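Local atomic coordinates of similar to yteR (Bacilus subtilis) (Clostridium acetobutylicum, PDB entry 4WU0), a protein that probably hydrolyses unsaturated rhamnogalacturonan fragments derived from pectin, as a glycoside hydrolase of family 105 related to YteR. Residues A[74-88]-A[133-146]. Sequence-based numbering, arbitrary orientation.
Sequences IDHLNNGKILITLFK and YMGATFYAKYVKEF
Lys81 reaches from helix 80-88 back along helix 133-146 to Tyr133, in a hole formed by Tyr133, Thr137, Phe138 and Lys141. With CG anti to the carbonyl carbon (chi1 -60°), the fully extended chain beyond carries NZ over the Tyr133 ring. Lys81 CG packs 3.9 Å from Lys141 CD, and CE lies 3.6 Å from the backbone N of Phe138. At the tip, NZ stands 3.2 Å from the centroid of the Tyr133 ring and 12° off its normal, a cation-pi contact over the face. Two hydrogen bonds hold the same ammonium: Tyr133 O accepts at 2.8 Å from NZ, which lies above its carbonyl plane, while Asn78 OD1 accepts in plane. These two oxygens and the ring probably stabilise the buried charge. A water joins Asn78 ND2 to Tyr133 OH.

The Phe138 ring packs on the Gly80 backbone, CE1 3.5 Å from CA, an approach that the missing side chain permits, and Leu77 O sits over one face of that ring. Ile84 forms a second knob among Phe138, Lys141, Tyr142 and Phe146. Farther on, a salt bridge joins Lys88 NZ to Glu145 OE1 at 3.0 Å.

The axes run nearly parallel, 9.6 Å apart at 22°, as neighbouring helices of the six-hairpin glycosidase fold. Helix 25-41 and helix 199-215 both touch Tyr133 and Met134, while helix 152-166 packs against Ala136 and Val143.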
# COMPACT_ATOMS: atom_id res chain seq x y z
N ILE A 74 5.40 -10.43 -6.47
CA ILE A 74 5.35 -8.99 -6.67
C ILE A 74 5.59 -8.22 -5.36
O ILE A 74 6.10 -7.09 -5.40
CB ILE A 74 4.02 -8.54 -7.35
CG1 ILE A 74 4.20 -7.22 -8.10
CG2 ILE A 74 2.88 -8.45 -6.36
CD1 ILE A 74 4.95 -7.35 -9.38
N ASP A 75 5.24 -8.82 -4.23
CA ASP A 75 5.44 -8.20 -2.91
C ASP A 75 6.89 -7.84 -2.69
O ASP A 75 7.19 -6.87 -1.99
CB ASP A 75 5.02 -9.09 -1.74
CG ASP A 75 3.54 -9.29 -1.63
OD1 ASP A 75 2.76 -8.51 -2.21
OD2 ASP A 75 3.13 -10.24 -0.95
N HIS A 76 7.79 -8.64 -3.25
CA HIS A 76 9.22 -8.47 -3.04
C HIS A 76 9.81 -7.22 -3.69
O HIS A 76 10.96 -6.88 -3.42
CB HIS A 76 9.98 -9.68 -3.56
CG HIS A 76 9.90 -10.86 -2.66
ND1 HIS A 76 9.16 -10.84 -1.50
CD2 HIS A 76 10.47 -12.08 -2.72
CE1 HIS A 76 9.28 -12.01 -0.89
NE2 HIS A 76 10.07 -12.77 -1.61
N LEU A 77 9.03 -6.51 -4.51
CA LEU A 77 9.48 -5.25 -5.11
C LEU A 77 9.25 -4.03 -4.23
O LEU A 77 9.89 -3.00 -4.41
CB LEU A 77 8.83 -5.04 -6.48
CG LEU A 77 9.14 -6.15 -7.48
CD1 LEU A 77 8.47 -5.82 -8.80
CD2 LEU A 77 10.63 -6.36 -7.70
N ASN A 78 8.33 -4.12 -3.28
CA ASN A 78 7.94 -2.92 -2.57
C ASN A 78 9.09 -2.24 -1.83
O ASN A 78 9.17 -1.02 -1.78
CB ASN A 78 6.85 -3.18 -1.56
CG ASN A 78 6.21 -1.88 -1.09
OD1 ASN A 78 5.67 -1.14 -1.90
ND2 ASN A 78 6.34 -1.57 0.18
N ASN A 79 9.98 -3.04 -1.26
CA ASN A 79 11.08 -2.51 -0.47
C ASN A 79 12.14 -1.80 -1.33
O ASN A 79 13.02 -1.15 -0.82
CB ASN A 79 11.70 -3.62 0.38
CG ASN A 79 10.82 -4.05 1.52
OD1 ASN A 79 9.84 -3.39 1.87
ND2 ASN A 79 11.17 -5.17 2.13
N GLY A 80 12.01 -1.89 -2.65
CA GLY A 80 12.82 -1.07 -3.51
C GLY A 80 12.56 0.43 -3.34
O GLY A 80 13.43 1.25 -3.63
N LYS A 81 11.36 0.80 -2.92
CA LYS A 81 11.05 2.21 -2.74
C LYS A 81 11.94 2.84 -1.68
O LYS A 81 12.53 3.90 -1.92
CB LYS A 81 9.59 2.40 -2.38
CG LYS A 81 8.64 1.88 -3.43
CD LYS A 81 7.25 1.81 -2.85
CE LYS A 81 6.23 1.30 -3.84
NZ LYS A 81 4.88 1.25 -3.19
N ILE A 82 12.06 2.22 -0.50
CA ILE A 82 12.98 2.77 0.49
C ILE A 82 14.43 2.76 -0.01
O ILE A 82 15.22 3.63 0.36
CB ILE A 82 12.83 2.12 1.88
CG1 ILE A 82 13.57 2.94 2.96
CG2 ILE A 82 13.26 0.68 1.89
CD1 ILE A 82 12.93 4.30 3.30
N LEU A 83 14.80 1.77 -0.82
CA LEU A 83 16.14 1.74 -1.39
C LEU A 83 16.42 2.94 -2.30
O LEU A 83 17.54 3.47 -2.30
CB LEU A 83 16.41 0.44 -2.14
CG LEU A 83 16.42 -0.85 -1.31
CD1 LEU A 83 16.64 -2.05 -2.23
CD2 LEU A 83 17.51 -0.80 -0.26
N ILE A 84 15.42 3.39 -3.06
CA ILE A 84 15.56 4.61 -3.85
C ILE A 84 15.85 5.78 -2.94
O ILE A 84 16.75 6.59 -3.20
CB ILE A 84 14.33 4.86 -4.74
CG1 ILE A 84 14.23 3.75 -5.77
CG2 ILE A 84 14.43 6.21 -5.46
CD1 ILE A 84 12.92 3.74 -6.56
N THR A 85 15.08 5.88 -1.86
CA THR A 85 15.24 6.97 -0.91
C THR A 85 16.64 6.94 -0.30
O THR A 85 17.31 7.97 -0.21
CB THR A 85 14.16 6.85 0.16
OG1 THR A 85 12.89 7.04 -0.48
CG2 THR A 85 14.35 7.88 1.27
N LEU A 86 17.10 5.76 0.08
CA LEU A 86 18.43 5.65 0.68
C LEU A 86 19.53 5.96 -0.32
O LEU A 86 20.54 6.56 0.04
CB LEU A 86 18.65 4.26 1.27
CG LEU A 86 17.94 3.97 2.59
CD1 LEU A 86 17.93 2.48 2.88
CD2 LEU A 86 18.60 4.73 3.73
N PHE A 87 19.36 5.53 -1.58
CA PHE A 87 20.38 5.83 -2.58
C PHE A 87 20.46 7.33 -2.82
O PHE A 87 21.56 7.88 -2.93
CB PHE A 87 20.12 5.11 -3.90
CG PHE A 87 21.17 5.39 -4.94
CD1 PHE A 87 22.48 5.01 -4.72
CD2 PHE A 87 20.86 6.04 -6.11
CE1 PHE A 87 23.47 5.28 -5.67
CE2 PHE A 87 21.84 6.31 -7.06
CZ PHE A 87 23.13 5.93 -6.83
N LYS A 88 19.31 8.00 -2.89
CA LYS A 88 19.29 9.44 -3.10
C LYS A 88 19.91 10.19 -1.91
O LYS A 88 20.63 11.18 -2.10
CB LYS A 88 17.87 9.94 -3.39
CG LYS A 88 17.29 9.43 -4.73
CD LYS A 88 15.85 9.93 -4.97
CE LYS A 88 15.79 11.43 -5.26
NZ LYS A 88 16.68 11.81 -6.40
N TYR A 133 0.36 -1.66 -5.73
CA TYR A 133 1.17 -0.82 -4.86
C TYR A 133 2.59 -1.36 -4.79
O TYR A 133 3.54 -0.58 -4.83
CB TYR A 133 0.59 -0.79 -3.44
CG TYR A 133 1.34 0.14 -2.52
CD1 TYR A 133 1.20 1.51 -2.63
CD2 TYR A 133 2.19 -0.35 -1.55
CE1 TYR A 133 1.88 2.34 -1.80
CE2 TYR A 133 2.87 0.48 -0.70
CZ TYR A 133 2.71 1.83 -0.82
OH TYR A 133 3.38 2.68 0.05
N MET A 134 2.73 -2.68 -4.69
CA MET A 134 4.06 -3.28 -4.51
C MET A 134 4.93 -3.20 -5.75
O MET A 134 6.16 -3.06 -5.67
CB MET A 134 3.96 -4.75 -4.11
CG MET A 134 2.93 -5.06 -3.05
SD MET A 134 3.19 -4.16 -1.54
CE MET A 134 1.67 -4.61 -0.67
N GLY A 135 4.29 -3.38 -6.90
CA GLY A 135 4.98 -3.63 -8.16
C GLY A 135 4.95 -2.43 -9.08
O GLY A 135 5.94 -1.76 -9.21
N ALA A 136 3.80 -2.19 -9.69
CA ALA A 136 3.65 -1.07 -10.61
C ALA A 136 4.11 0.25 -10.01
O ALA A 136 4.78 1.04 -10.68
CB ALA A 136 2.22 -0.96 -11.08
N THR A 137 3.77 0.50 -8.75
CA THR A 137 4.15 1.75 -8.10
C THR A 137 5.67 1.85 -7.84
O THR A 137 6.26 2.92 -7.99
CB THR A 137 3.34 2.00 -6.79
OG1 THR A 137 1.95 1.98 -7.11
CG2 THR A 137 3.67 3.31 -6.12
N PHE A 138 6.29 0.76 -7.42
CA PHE A 138 7.73 0.75 -7.29
C PHE A 138 8.37 1.00 -8.66
O PHE A 138 9.31 1.79 -8.78
CB PHE A 138 8.25 -0.58 -6.77
CG PHE A 138 9.69 -0.83 -7.12
CD1 PHE A 138 10.69 -0.08 -6.52
CD2 PHE A 138 10.06 -1.77 -8.07
CE1 PHE A 138 12.05 -0.29 -6.86
CE2 PHE A 138 11.40 -1.98 -8.39
CZ PHE A 138 12.39 -1.24 -7.78
N TYR A 139 7.84 0.33 -9.68
CA TYR A 139 8.37 0.45 -11.03
C TYR A 139 8.30 1.92 -11.47
O TYR A 139 9.24 2.45 -12.04
CB TYR A 139 7.60 -0.50 -11.97
CG TYR A 139 8.14 -0.66 -13.37
CD1 TYR A 139 9.41 -0.24 -13.72
CD2 TYR A 139 7.37 -1.28 -14.34
CE1 TYR A 139 9.87 -0.39 -14.99
CE2 TYR A 139 7.83 -1.44 -15.62
CZ TYR A 139 9.08 -0.99 -15.94
OH TYR A 139 9.53 -1.15 -17.24
N ALA A 140 7.20 2.60 -11.16
CA ALA A 140 7.09 4.02 -11.49
C ALA A 140 8.15 4.87 -10.81
O ALA A 140 8.76 5.74 -11.43
CB ALA A 140 5.68 4.54 -11.14
N LYS A 141 8.37 4.63 -9.52
CA LYS A 141 9.40 5.37 -8.80
C LYS A 141 10.78 5.06 -9.38
O LYS A 141 11.62 5.95 -9.47
CB LYS A 141 9.32 5.08 -7.30
CG LYS A 141 8.01 5.60 -6.70
CD LYS A 141 7.84 5.22 -5.25
CE LYS A 141 6.64 5.97 -4.64
NZ LYS A 141 6.88 7.45 -4.54
N TYR A 142 11.01 3.81 -9.77
CA TYR A 142 12.28 3.43 -10.33
C TYR A 142 12.50 4.16 -11.66
O TYR A 142 13.58 4.70 -11.92
CB TYR A 142 12.32 1.92 -10.55
CG TYR A 142 13.67 1.41 -10.99
CD1 TYR A 142 14.04 1.45 -12.32
CD2 TYR A 142 14.58 0.91 -10.07
CE1 TYR A 142 15.28 1.00 -12.72
CE2 TYR A 142 15.80 0.46 -10.47
CZ TYR A 142 16.16 0.53 -11.78
OH TYR A 142 17.40 0.07 -12.17
N VAL A 143 11.47 4.17 -12.50
CA VAL A 143 11.60 4.80 -13.83
C VAL A 143 11.86 6.29 -13.69
O VAL A 143 12.65 6.86 -14.45
CB VAL A 143 10.33 4.55 -14.68
CG1 VAL A 143 10.32 5.39 -15.96
CG2 VAL A 143 10.21 3.06 -14.98
N LYS A 144 11.18 6.94 -12.75
CA LYS A 144 11.39 8.36 -12.47
C LYS A 144 12.86 8.65 -12.21
O LYS A 144 13.41 9.64 -12.69
CB LYS A 144 10.54 8.80 -11.27
CG LYS A 144 10.66 10.28 -10.85
CD LYS A 144 10.14 11.19 -11.95
CE LYS A 144 9.85 12.61 -11.47
NZ LYS A 144 11.02 13.22 -10.79
N GLU A 145 13.51 7.77 -11.46
CA GLU A 145 14.90 7.98 -11.08
C GLU A 145 15.93 7.50 -12.10
O GLU A 145 16.96 8.16 -12.30
CB GLU A 145 15.16 7.32 -9.70
CG GLU A 145 16.55 7.59 -9.11
CD GLU A 145 16.77 9.05 -8.70
OE1 GLU A 145 15.78 9.79 -8.46
OE2 GLU A 145 17.96 9.46 -8.63
N PHE A 146 15.66 6.37 -12.75
CA PHE A 146 16.69 5.67 -13.53
C PHE A 146 16.28 5.23 -14.93
O PHE A 146 17.12 4.78 -15.69
CB PHE A 146 17.06 4.35 -12.86
CG PHE A 146 17.45 4.47 -11.42
CD1 PHE A 146 18.66 5.03 -11.05
CD2 PHE A 146 16.63 3.94 -10.43
CE1 PHE A 146 19.01 5.10 -9.71
CE2 PHE A 146 16.99 4.01 -9.10
CZ PHE A 146 18.17 4.58 -8.74
O HOH W 1 5.87 1.43 0.58